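Local coordinates for actin-related protein 8 (Homo sapiens, PDB 4FO0) that binds ATP with low basal ATPase activity, does not polymerise, and serves as a proposed core component of the INO80 chromatin remodelling complex, at residues C309-H314 against F334-P339. Residues are numbered along the deposited sequence; the frame is centred on the assembly and turned at random.
With ATP (adenosine-5'-triphosphate), chain C.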
loop_
_atom_site.group_PDB
_atom_site.type_symbol
_atom_site.label_atom_id
_atom_site.label_comp_id
_atom_site.label_asym_id
_atom_site.label_seq_id
_atom_site.Cartn_x
_atom_site.Cartn_y
_atom_site.Cartn_z
ATOM N N CYS A 309 -4.253 -14.480 -6.336
ATOM C CA CYS A 309 -3.590 -13.253 -5.960
ATOM C C CYS A 309 -3.432 -13.113 -4.464
ATOM O O CYS A 309 -2.381 -12.685 -3.990
ATOM C CB CYS A 309 -4.313 -12.057 -6.550
ATOM S SG CYS A 309 -3.961 -11.944 -8.287
ATOM N N LEU A 310 -4.463 -13.477 -3.714
ATOM C CA LEU A 310 -4.345 -13.476 -2.256
ATOM C C LEU A 310 -3.253 -14.455 -1.828
ATOM O O LEU A 310 -2.485 -14.186 -0.902
ATOM C CB LEU A 310 -5.685 -13.825 -1.587
ATOM C CG LEU A 310 -6.802 -12.800 -1.784
ATOM C CD1 LEU A 310 -8.095 -13.333 -1.233
ATOM C CD2 LEU A 310 -6.450 -11.493 -1.098
ATOM N N LEU A 311 -3.186 -15.587 -2.522
ATOM C CA LEU A 311 -2.166 -16.597 -2.264
ATOM C C LEU A 311 -0.759 -16.057 -2.510
ATOM O O LEU A 311 0.127 -16.188 -1.661
ATOM C CB LEU A 311 -2.404 -17.810 -3.152
ATOM C CG LEU A 311 -1.370 -18.922 -2.983
ATOM C CD1 LEU A 311 -1.449 -19.513 -1.586
ATOM C CD2 LEU A 311 -1.571 -19.985 -4.042
ATOM N N LEU A 312 -0.557 -15.445 -3.675
ATOM C CA LEU A 312 0.732 -14.860 -4.018
ATOM C C LEU A 312 1.143 -13.794 -3.005
ATOM O O LEU A 312 2.267 -13.831 -2.492
ATOM C CB LEU A 312 0.719 -14.320 -5.448
ATOM C CG LEU A 312 0.429 -15.436 -6.472
ATOM C CD1 LEU A 312 0.328 -14.921 -7.913
ATOM C CD2 LEU A 312 1.460 -16.561 -6.360
ATOM N N GLN A 313 0.235 -12.870 -2.678
ATOM C CA GLN A 313 0.553 -11.898 -1.638
ATOM C C GLN A 313 1.014 -12.637 -0.399
ATOM O O GLN A 313 2.012 -12.266 0.224
ATOM C CB GLN A 313 -0.634 -11.004 -1.282
ATOM C CG GLN A 313 -1.076 -10.100 -2.387
ATOM C CD GLN A 313 -0.679 -8.660 -2.159
ATOM O OE1 GLN A 313 0.248 -8.144 -2.802
ATOM N NE2 GLN A 313 -1.392 -7.988 -1.252
ATOM N N HIS A 314 0.295 -13.700 -0.051
ATOM C CA HIS A 314 0.564 -14.381 1.204
ATOM C C HIS A 314 1.929 -15.055 1.180
ATOM O O HIS A 314 2.695 -14.956 2.137
ATOM C CB HIS A 314 -0.528 -15.395 1.528
ATOM C CG HIS A 314 -0.190 -16.274 2.690
ATOM N ND1 HIS A 314 -0.094 -15.798 3.980
ATOM C CD2 HIS A 314 0.112 -17.594 2.749
ATOM C CE1 HIS A 314 0.239 -16.790 4.788
ATOM N NE2 HIS A 314 0.378 -17.888 4.066
ATOM N N PHE A 334 3.549 -24.731 2.032
ATOM C CA PHE A 334 2.466 -23.775 2.135
ATOM C C PHE A 334 1.134 -24.458 1.889
ATOM O O PHE A 334 1.078 -25.532 1.277
ATOM C CB PHE A 334 2.679 -22.610 1.159
ATOM C CG PHE A 334 2.594 -22.991 -0.301
ATOM C CD1 PHE A 334 3.702 -23.477 -0.976
ATOM C CD2 PHE A 334 1.410 -22.829 -1.008
ATOM C CE1 PHE A 334 3.628 -23.818 -2.333
ATOM C CE2 PHE A 334 1.328 -23.162 -2.366
ATOM C CZ PHE A 334 2.440 -23.648 -3.031
ATOM N N GLN A 335 0.067 -23.828 2.367
ATOM C CA GLN A 335 -1.290 -24.342 2.184
ATOM C C GLN A 335 -2.063 -23.625 1.084
ATOM O O GLN A 335 -1.800 -22.467 0.772
ATOM C CB GLN A 335 -2.077 -24.204 3.483
ATOM C CG GLN A 335 -1.521 -25.004 4.638
ATOM C CD GLN A 335 -2.458 -25.007 5.831
ATOM O OE1 GLN A 335 -3.587 -24.518 5.753
ATOM N NE2 GLN A 335 -1.995 -25.559 6.944
ATOM N N ILE A 336 -3.028 -24.314 0.496
ATOM C CA ILE A 336 -4.058 -23.620 -0.256
ATOM C C ILE A 336 -5.414 -24.072 0.269
ATOM O O ILE A 336 -5.687 -25.255 0.345
ATOM C CB ILE A 336 -3.989 -23.882 -1.757
ATOM C CG1 ILE A 336 -2.572 -23.636 -2.295
ATOM C CG2 ILE A 336 -4.999 -22.987 -2.464
ATOM C CD1 ILE A 336 -2.467 -23.740 -3.833
ATOM N N ARG A 337 -6.246 -23.116 0.658
ATOM C CA ARG A 337 -7.592 -23.401 1.123
ATOM C C ARG A 337 -8.588 -22.554 0.340
ATOM O O ARG A 337 -9.252 -21.676 0.890
ATOM C CB ARG A 337 -7.710 -23.110 2.618
ATOM C CG ARG A 337 -6.757 -23.934 3.460
ATOM C CD ARG A 337 -7.013 -23.732 4.944
ATOM N NE ARG A 337 -6.449 -24.812 5.750
ATOM C CZ ARG A 337 -7.133 -25.885 6.147
ATOM N NH1 ARG A 337 -8.408 -26.020 5.815
ATOM N NH2 ARG A 337 -6.545 -26.826 6.879
ATOM N N HIS A 338 -8.697 -22.825 -0.952
ATOM C CA HIS A 338 -9.636 -22.090 -1.776
ATOM C C HIS A 338 -11.015 -22.696 -1.749
ATOM O O HIS A 338 -11.177 -23.893 -1.529
ATOM C CB HIS A 338 -9.128 -22.016 -3.203
ATOM C CG HIS A 338 -7.928 -21.140 -3.348
ATOM N ND1 HIS A 338 -7.221 -21.027 -4.527
ATOM C CD2 HIS A 338 -7.310 -20.331 -2.454
ATOM C CE1 HIS A 338 -6.217 -20.187 -4.350
ATOM N NE2 HIS A 338 -6.244 -19.755 -3.101
ATOM N N PRO A 339 -12.029 -21.867 -1.979
ATOM C CA PRO A 339 -13.362 -22.458 -2.120
ATOM C C PRO A 339 -13.368 -23.438 -3.304
ATOM O O PRO A 339 -12.575 -23.271 -4.233
ATOM C CB PRO A 339 -14.259 -21.241 -2.400
ATOM C CG PRO A 339 -13.442 -20.037 -1.979
ATOM C CD PRO A 339 -12.017 -20.420 -2.244
HETATM P PG ATP C . -1.168 2.036 -1.571
HETATM O O1G ATP C . -0.533 2.747 -0.407
HETATM O O2G ATP C . -2.425 2.676 -2.109
HETATM O O3G ATP C . -0.216 1.591 -2.660
HETATM P PB ATP C . -2.252 0.357 0.539
HETATM O O1B ATP C . -3.432 -0.547 0.306
HETATM O O2B ATP C . -2.304 1.580 1.443
HETATM O O3B ATP C . -1.686 0.661 -0.935
HETATM P PA ATP C . -0.695 -1.045 2.477
HETATM O O1A ATP C . -1.925 -1.729 3.016
HETATM O O2A ATP C . 0.021 0.030 3.253
HETATM O O3A ATP C . -1.018 -0.568 0.986
HETATM O "O5'" ATP C . 0.364 -2.193 2.151
HETATM C "C5'" ATP C . -0.093 -3.307 1.401
HETATM C "C4'" ATP C . 1.108 -4.115 0.976
HETATM O "O4'" ATP C . 1.798 -4.507 2.153
HETATM C "C3'" ATP C . 0.733 -5.393 0.244
HETATM O "O3'" ATP C . 1.505 -5.503 -0.957
HETATM C "C2'" ATP C . 1.106 -6.492 1.207
HETATM O "O2'" ATP C . 1.530 -7.681 0.557
HETATM C "C1'" ATP C . 2.249 -5.840 1.944
HETATM N N9 ATP C . 2.554 -6.565 3.186
HETATM C C8 ATP C . 1.752 -6.686 4.252
HETATM N N7 ATP C . 2.346 -7.431 5.215
HETATM C C5 ATP C . 3.552 -7.790 4.758
HETATM C C6 ATP C . 4.677 -8.588 5.269
HETATM N N6 ATP C . 4.603 -9.142 6.505
HETATM N N1 ATP C . 5.763 -8.730 4.462
HETATM C C2 ATP C . 5.831 -8.179 3.235
HETATM N N3 ATP C . 4.828 -7.446 2.706
HETATM C C4 ATP C . 3.688 -7.221 3.410
HETATM O O HOH W 1 0.739 -21.109 4.132
#
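In this actin-family fold, helix 306-319 packs on the edge strand 330-336 of a three-stranded antiparallel sheet, and L311 meets F334, I336 and H338. Helix 309-314 and strand 334-336 run nearly antiparallel (166°), and their axes come within 10.3 Å. L311 is buried and carries the contact. With CG anti to the backbone N (chi1 179°), the branch reaches the strand, and its two methyls make separate contacts. L311 CD2 touches I336 CD1 at 3.9 Å, and the two side chains cross at about a right angle. L311 CD1 lies 3.8 Å from Q335 O and approaches the F334 ring obliquely. L311 CB comes to the edge of the H338 ring, 4.3 Å from NE2. One face of that ring is covered by I336 CG2. No direct hydrogen bond joins the segments, but a water lies 3.2 Å from H314 NE2, in the ring plane, and bonds weakly to Q335 N. Q313 belongs to the ATP pocket, and its side-chain amide lies beside the ribose hydroxyls. An alanine at Q313 removes that amide and would probably leave a gap beside the ribose O2' and O3'. Within 334-339, Q335 OE1 accepts a 2.9 Å hydrogen bond from R337 NE. Strand 343-350 pairs with 330-336 through the backbones of F334 and I336, and strand 115-118 lies on the far side of 343-350. L315 of the same helix also touches F334, while M307 and D308 meet H338.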